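Local coordinates for O-succinylhomoserine sulfhydrylase (Mycobacterium tuberculosis, PDB 3NDN), which binds pyridoxal 5'-phosphate covalently and probably makes L-homocysteine from O-succinyl-L-homoserine and hydrogen sulfide, a step of methionine biosynthesis, at residues A[343-354]-A[404-414]. Sequence-based numbering, arbitrary orientation.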
ATOM      1  N   ARG A 343     -17.357  17.275 -36.345  1.00 44.33           N
ATOM      2  CA  ARG A 343     -16.190  18.141 -36.251  1.00 43.68           C
ATOM      3  C   ARG A 343     -15.526  18.004 -34.871  1.00 42.21           C
ATOM      4  O   ARG A 343     -14.297  17.896 -34.775  1.00 41.45           O
ATOM      5  CB  ARG A 343     -16.607  19.581 -36.550  1.00 44.37           C
ATOM      6  CG  ARG A 343     -15.497  20.617 -36.472  1.00 47.03           C
ATOM      7  CD  ARG A 343     -14.626  20.709 -37.740  1.00 52.08           C
ATOM      8  NE  ARG A 343     -13.489  21.605 -37.497  1.00 54.45           N
ATOM      9  CZ  ARG A 343     -12.230  21.208 -37.308  1.00 55.54           C
ATOM     10  NH1 ARG A 343     -11.908  19.916 -37.359  1.00 56.91           N
ATOM     11  NH2 ARG A 343     -11.285  22.112 -37.075  1.00 55.78           N
ATOM     12  N   ALA A 344     -16.341  18.004 -33.817  1.00 40.88           N
ATOM     13  CA  ALA A 344     -15.850  17.762 -32.444  1.00 40.22           C
ATOM     14  C   ALA A 344     -15.143  16.407 -32.289  1.00 39.78           C
ATOM     15  O   ALA A 344     -14.057  16.336 -31.718  1.00 38.99           O
ATOM     16  CB  ALA A 344     -16.988  17.891 -31.423  1.00 40.07           C
ATOM     17  N   PHE A 345     -15.759  15.337 -32.799  1.00 39.84           N
ATOM     18  CA  PHE A 345     -15.151  13.999 -32.756  1.00 39.99           C
ATOM     19  C   PHE A 345     -13.806  13.957 -33.490  1.00 39.97           C
ATOM     20  O   PHE A 345     -12.873  13.298 -33.049  1.00 39.62           O
ATOM     21  CB  PHE A 345     -16.106  12.946 -33.343  1.00 40.48           C
ATOM     22  CG  PHE A 345     -17.111  12.402 -32.357  1.00 41.25           C
ATOM     23  CD1 PHE A 345     -17.557  13.171 -31.277  1.00 41.52           C
ATOM     24  CD2 PHE A 345     -17.640  11.117 -32.525  1.00 41.73           C
ATOM     25  CE1 PHE A 345     -18.496  12.667 -30.372  1.00 40.07           C
ATOM     26  CE2 PHE A 345     -18.579  10.608 -31.630  1.00 41.53           C
ATOM     27  CZ  PHE A 345     -19.009  11.387 -30.552  1.00 40.87           C
ATOM     28  N   GLU A 346     -13.716  14.665 -34.611  1.00 40.77           N
ATOM     29  CA  GLU A 346     -12.492  14.736 -35.404  1.00 41.63           C
ATOM     30  C   GLU A 346     -11.326  15.340 -34.608  1.00 40.31           C
ATOM     31  O   GLU A 346     -10.183  14.861 -34.692  1.00 40.91           O
ATOM     32  CB  GLU A 346     -12.742  15.552 -36.688  1.00 42.53           C
ATOM     33  CG  GLU A 346     -11.589  15.493 -37.683  1.00 47.15           C
ATOM     34  CD  GLU A 346     -11.779  16.402 -38.908  1.00 52.69           C
ATOM     35  OE1 GLU A 346     -12.508  17.422 -38.825  1.00 52.87           O
ATOM     36  OE2 GLU A 346     -11.173  16.084 -39.958  1.00 55.64           O
ATOM     37  N   VAL A 347     -11.625  16.381 -33.838  1.00 39.13           N
ATOM     38  CA  VAL A 347     -10.627  17.101 -33.031  1.00 37.79           C
ATOM     39  C   VAL A 347     -10.116  16.220 -31.879  1.00 37.83           C
ATOM     40  O   VAL A 347      -8.896  16.103 -31.660  1.00 36.96           O
ATOM     41  CB  VAL A 347     -11.203  18.452 -32.488  1.00 37.56           C
ATOM     42  CG1 VAL A 347     -10.238  19.128 -31.517  1.00 36.38           C
ATOM     43  CG2 VAL A 347     -11.548  19.411 -33.651  1.00 37.35           C
ATOM     44  N   LEU A 348     -11.035  15.584 -31.167  1.00 37.52           N
ATOM     45  CA  LEU A 348     -10.636  14.681 -30.073  1.00 38.40           C
ATOM     46  C   LEU A 348      -9.764  13.534 -30.588  1.00 39.26           C
ATOM     47  O   LEU A 348      -8.768  13.179 -29.957  1.00 38.92           O
ATOM     48  CB  LEU A 348     -11.850  14.143 -29.320  1.00 38.49           C
ATOM     49  CG  LEU A 348     -12.301  14.898 -28.058  1.00 38.32           C
ATOM     50  CD1 LEU A 348     -12.688  16.336 -28.352  1.00 37.33           C
ATOM     51  CD2 LEU A 348     -13.474  14.145 -27.452  1.00 38.61           C
ATOM     52  N   ASP A 349     -10.124  12.994 -31.756  1.00 40.05           N
ATOM     53  CA  ASP A 349      -9.423  11.842 -32.326  1.00 40.89           C
ATOM     54  C   ASP A 349      -8.024  12.172 -32.882  1.00 41.35           C
ATOM     55  O   ASP A 349      -7.226  11.266 -33.125  1.00 41.74           O
ATOM     56  CB  ASP A 349     -10.291  11.145 -33.391  1.00 41.62           C
ATOM     57  CG  ASP A 349     -11.499  10.413 -32.798  1.00 42.31           C
ATOM     58  OD1 ASP A 349     -11.548  10.132 -31.569  1.00 42.10           O
ATOM     59  OD2 ASP A 349     -12.410  10.083 -33.585  1.00 43.58           O
ATOM     60  N   LYS A 350      -7.718  13.462 -33.053  1.00 41.36           N
ATOM     61  CA  LYS A 350      -6.395  13.899 -33.536  1.00 42.11           C
ATOM     62  C   LYS A 350      -5.368  14.221 -32.440  1.00 41.66           C
ATOM     63  O   LYS A 350      -4.169  14.318 -32.722  1.00 41.43           O
ATOM     64  CB  LYS A 350      -6.534  15.101 -34.488  1.00 42.69           C
ATOM     65  CG  LYS A 350      -7.010  14.754 -35.878  1.00 44.97           C
ATOM     66  CD  LYS A 350      -7.297  16.016 -36.725  1.00 48.76           C
ATOM     67  CE  LYS A 350      -6.040  16.834 -37.024  1.00 50.85           C
ATOM     68  NZ  LYS A 350      -5.106  16.188 -37.996  1.00 54.75           N
ATOM     69  N   MET A 351      -5.831  14.381 -31.198  1.00 41.46           N
ATOM     70  CA  MET A 351      -4.930  14.556 -30.034  1.00 41.26           C
ATOM     71  C   MET A 351      -3.926  13.401 -29.939  1.00 40.78           C
ATOM     72  O   MET A 351      -4.317  12.230 -30.079  1.00 41.23           O
ATOM     73  CB  MET A 351      -5.727  14.619 -28.725  1.00 41.07           C
ATOM     74  CG  MET A 351      -6.830  15.670 -28.661  1.00 43.49           C
ATOM     75  SD  MET A 351      -6.209  17.295 -28.227  1.00 48.57           S
ATOM     76  CE  MET A 351      -7.728  18.242 -28.080  1.00 48.14           C
ATOM     77  N   ARG A 352      -2.649  13.726 -29.706  1.00 39.86           N
ATOM     78  CA  ARG A 352      -1.590  12.709 -29.542  1.00 39.89           C
ATOM     79  C   ARG A 352      -0.829  12.788 -28.197  1.00 38.95           C
ATOM     80  O   ARG A 352       0.024  11.933 -27.915  1.00 39.48           O
ATOM     81  CB  ARG A 352      -0.609  12.746 -30.727  1.00 40.76           C
ATOM     82  CG  ARG A 352      -1.211  12.323 -32.095  1.00 42.80           C
ATOM     83  CD  ARG A 352      -1.490  10.796 -32.157  1.00 46.28           C
ATOM     84  NE  ARG A 352      -2.156  10.376 -33.399  1.00 48.54           N
ATOM     85  CZ  ARG A 352      -3.476  10.381 -33.605  1.00 49.14           C
ATOM     86  NH1 ARG A 352      -4.319  10.801 -32.665  1.00 47.13           N
ATOM     87  NH2 ARG A 352      -3.963   9.971 -34.767  1.00 51.77           N
ATOM     88  N   LEU A 353      -1.122  13.812 -27.391  1.00 37.43           N
ATOM     89  CA  LEU A 353      -0.542  13.960 -26.038  1.00 36.12           C
ATOM     90  C   LEU A 353      -1.610  13.918 -24.938  1.00 34.92           C
ATOM     91  O   LEU A 353      -1.462  13.187 -23.943  1.00 35.53           O
ATOM     92  CB  LEU A 353       0.317  15.245 -25.925  1.00 35.46           C
ATOM     93  CG  LEU A 353       1.086  15.510 -24.615  1.00 36.29           C
ATOM     94  CD1 LEU A 353       2.256  14.531 -24.417  1.00 35.61           C
ATOM     95  CD2 LEU A 353       1.606  16.950 -24.522  1.00 34.56           C
ATOM     96  N   ILE A 354      -2.658  14.721 -25.113  1.00 33.71           N
ATOM     97  CA  ILE A 354      -3.807  14.785 -24.196  1.00 32.21           C
ATOM     98  C   ILE A 354      -4.667  13.511 -24.375  1.00 32.02           C
ATOM     99  O   ILE A 354      -4.929  13.117 -25.508  1.00 31.12           O
ATOM    100  CB  ILE A 354      -4.629  16.095 -24.463  1.00 32.23           C
ATOM    101  CG1 ILE A 354      -3.785  17.349 -24.165  1.00 31.55           C
ATOM    102  CG2 ILE A 354      -5.952  16.136 -23.674  1.00 30.10           C
ATOM    103  CD1 ILE A 354      -4.316  18.653 -24.797  1.00 34.77           C
ATOM    104  N   ASP A 404       4.036  22.357 -25.104  1.00 35.36           N
ATOM    105  CA  ASP A 404       3.757  21.035 -25.672  1.00 34.50           C
ATOM    106  C   ASP A 404       2.232  20.823 -25.795  1.00 33.61           C
ATOM    107  O   ASP A 404       1.765  20.201 -26.755  1.00 33.62           O
ATOM    108  CB  ASP A 404       4.379  19.901 -24.819  1.00 34.82           C
ATOM    109  CG  ASP A 404       5.924  19.852 -24.877  1.00 37.15           C
ATOM    110  OD1 ASP A 404       6.531  20.265 -25.887  1.00 38.50           O
ATOM    111  OD2 ASP A 404       6.542  19.359 -23.898  1.00 38.32           O
ATOM    112  N   LEU A 405       1.469  21.336 -24.825  1.00 32.12           N
ATOM    113  CA  LEU A 405      -0.004  21.221 -24.838  1.00 31.36           C
ATOM    114  C   LEU A 405      -0.641  22.078 -25.949  1.00 31.72           C
ATOM    115  O   LEU A 405      -1.560  21.626 -26.648  1.00 31.34           O
ATOM    116  CB  LEU A 405      -0.600  21.569 -23.472  1.00 31.14           C
ATOM    117  CG  LEU A 405      -0.308  20.601 -22.300  1.00 29.83           C
ATOM    118  CD1 LEU A 405      -0.648  21.234 -20.960  1.00 30.38           C
ATOM    119  CD2 LEU A 405      -1.076  19.276 -22.480  1.00 29.69           C
ATOM    120  N   ILE A 406      -0.160  23.309 -26.087  1.00 31.62           N
ATOM    121  CA  ILE A 406      -0.612  24.214 -27.166  1.00 32.24           C
ATOM    122  C   ILE A 406      -0.344  23.638 -28.559  1.00 33.02           C
ATOM    123  O   ILE A 406      -1.219  23.686 -29.427  1.00 34.53           O
ATOM    124  CB  ILE A 406      -0.049  25.657 -26.993  1.00 32.10           C
ATOM    125  CG1 ILE A 406      -0.785  26.351 -25.840  1.00 30.88           C
ATOM    126  CG2 ILE A 406      -0.227  26.479 -28.293  1.00 32.79           C
ATOM    127  CD1 ILE A 406      -0.113  27.602 -25.285  1.00 31.33           C
ATOM    128  N   ALA A 407       0.856  23.095 -28.767  1.00 33.67           N
ATOM    129  CA  ALA A 407       1.192  22.371 -29.986  1.00 34.10           C
ATOM    130  C   ALA A 407       0.206  21.227 -30.306  1.00 34.41           C
ATOM    131  O   ALA A 407      -0.197  21.087 -31.449  1.00 34.14           O
ATOM    132  CB  ALA A 407       2.640  21.833 -29.934  1.00 34.44           C
ATOM    133  N   ASP A 408      -0.148  20.406 -29.307  1.00 33.96           N
ATOM    134  CA  ASP A 408      -1.093  19.286 -29.492  1.00 34.60           C
ATOM    135  C   ASP A 408      -2.500  19.775 -29.847  1.00 34.67           C
ATOM    136  O   ASP A 408      -3.171  19.188 -30.696  1.00 35.20           O
ATOM    137  CB  ASP A 408      -1.135  18.389 -28.220  1.00 34.32           C
ATOM    138  CG  ASP A 408      -1.778  17.003 -28.467  1.00 35.68           C
ATOM    139  OD1 ASP A 408      -1.577  16.410 -29.555  1.00 35.78           O
ATOM    140  OD2 ASP A 408      -2.456  16.476 -27.546  1.00 34.51           O
ATOM    141  N   ILE A 409      -2.946  20.845 -29.192  1.00 34.23           N
ATOM    142  CA  ILE A 409      -4.260  21.434 -29.474  1.00 34.51           C
ATOM    143  C   ILE A 409      -4.292  22.060 -30.895  1.00 35.53           C
ATOM    144  O   ILE A 409      -5.236  21.839 -31.647  1.00 35.03           O
ATOM    145  CB  ILE A 409      -4.659  22.470 -28.389  1.00 33.98           C
ATOM    146  CG1 ILE A 409      -4.800  21.789 -27.012  1.00 33.81           C
ATOM    147  CG2 ILE A 409      -5.965  23.198 -28.749  1.00 35.11           C
ATOM    148  CD1 ILE A 409      -4.890  22.803 -25.835  1.00 35.19           C
ATOM    149  N   ASP A 410      -3.246  22.799 -31.256  1.00 36.22           N
ATOM    150  CA  ASP A 410      -3.172  23.448 -32.585  1.00 38.39           C
ATOM    151  C   ASP A 410      -3.167  22.440 -33.746  1.00 39.63           C
ATOM    152  O   ASP A 410      -3.805  22.673 -34.784  1.00 40.27           O
ATOM    153  CB  ASP A 410      -1.952  24.380 -32.669  1.00 38.59           C
ATOM    154  CG  ASP A 410      -2.044  25.392 -33.835  1.00 41.31           C
ATOM    155  OD1 ASP A 410      -3.055  26.111 -33.960  1.00 40.89           O
ATOM    156  OD2 ASP A 410      -1.083  25.477 -34.618  1.00 44.45           O
ATOM    157  N   ARG A 411      -2.454  21.328 -33.577  1.00 40.42           N
ATOM    158  CA  ARG A 411      -2.452  20.266 -34.581  1.00 41.89           C
ATOM    159  C   ARG A 411      -3.839  19.625 -34.693  1.00 42.04           C
ATOM    160  O   ARG A 411      -4.319  19.368 -35.801  1.00 41.89           O
ATOM    161  CB  ARG A 411      -1.365  19.218 -34.293  1.00 42.43           C
ATOM    162  CG  ARG A 411       0.058  19.759 -34.458  1.00 45.35           C
ATOM    163  CD  ARG A 411       1.094  18.650 -34.637  1.00 50.49           C
ATOM    164  NE  ARG A 411       1.599  18.159 -33.355  1.00 53.30           N
ATOM    165  CZ  ARG A 411       2.681  18.629 -32.731  1.00 54.33           C
ATOM    166  NH1 ARG A 411       3.396  19.618 -33.266  1.00 54.23           N
ATOM    167  NH2 ARG A 411       3.050  18.106 -31.563  1.00 53.60           N
ATOM    168  N   ALA A 412      -4.481  19.389 -33.548  1.00 41.75           N
ATOM    169  CA  ALA A 412      -5.818  18.773 -33.508  1.00 42.33           C
ATOM    170  C   ALA A 412      -6.903  19.645 -34.164  1.00 42.92           C
ATOM    171  O   ALA A 412      -7.842  19.119 -34.767  1.00 42.70           O
ATOM    172  CB  ALA A 412      -6.204  18.397 -32.066  1.00 41.61           C
ATOM    173  N   LEU A 413      -6.765  20.966 -34.048  1.00 43.71           N
ATOM    174  CA  LEU A 413      -7.712  21.926 -34.659  1.00 45.17           C
ATOM    175  C   LEU A 413      -7.450  22.182 -36.150  1.00 47.17           C
ATOM    176  O   LEU A 413      -8.363  22.544 -36.903  1.00 47.51           O
ATOM    177  CB  LEU A 413      -7.677  23.276 -33.915  1.00 44.25           C
ATOM    178  CG  LEU A 413      -8.286  23.397 -32.514  1.00 42.79           C
ATOM    179  CD1 LEU A 413      -7.828  24.684 -31.831  1.00 40.16           C
ATOM    180  CD2 LEU A 413      -9.806  23.323 -32.583  1.00 40.16           C
ATOM    181  N   SER A 414      -6.192  22.014 -36.549  1.00 49.16           N
ATOM    182  CA  SER A 414      -5.717  22.391 -37.872  1.00 51.37           C
ATOM    183  C   SER A 414      -5.344  21.112 -38.621  1.00 52.72           C
ATOM    184  O   SER A 414      -4.231  20.583 -38.484  1.00 53.19           O
ATOM    185  CB  SER A 414      -4.507  23.350 -37.761  1.00 51.79           C
ATOM    186  OG  SER A 414      -4.642  24.324 -36.706  1.00 51.07           O
ATOM    187  OXT SER A 414      -6.166  20.548 -39.361  1.00 53.73           O
TER
HETATM  188  O   HOH W   1      -9.123  19.095 -37.115  1.00 38.12           O
HETATM  189  O   HOH W   2      -2.410  16.669 -32.345  1.00 36.94           O
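Ala412 packs against Val347, Lys350 and Met351 where the two helices pass at 8.3 Å between their axes, and its single methyl suits so close a crossing: Ala412 CB lies 4.1 Å from Val347 CG1 and 4.0 Å from Met351 SD. Farther along, Ile354 CD1 packs against Ile409 CG1, while Ile354 CG1 meets Leu405 CD2 at 3.7 Å, these two side chains crossing at about a right angle; Ile354 also rests on Val367 of strand 366-368.

Beside it, buried Asp408 receives three successive backbone N-H groups. With CG anti to its own N (chi1 -164°), the carboxylate extends into the turn after helix 340-350. OD1 takes Arg352 N at 2.9 Å on its syn lone pair, whereas OD2 accepts Leu353 N from above the carboxylate plane and Ile354 N nearly straight (174°). These bonds hold the turn against the helix and probably stabilise the negative charge.

At the outer edge, the Arg343 guanidinium reaches Leu413 O in its own plane with NH2 (3.0 Å), and NH1 reaches Ala412 O through a water. Val347 and Leu413 touch Leu333 of strand 328-333, placing both helices in the layer over the C-terminal domain's sheet, as in fold-type I PLP enzymes of the trans-sulfuration family.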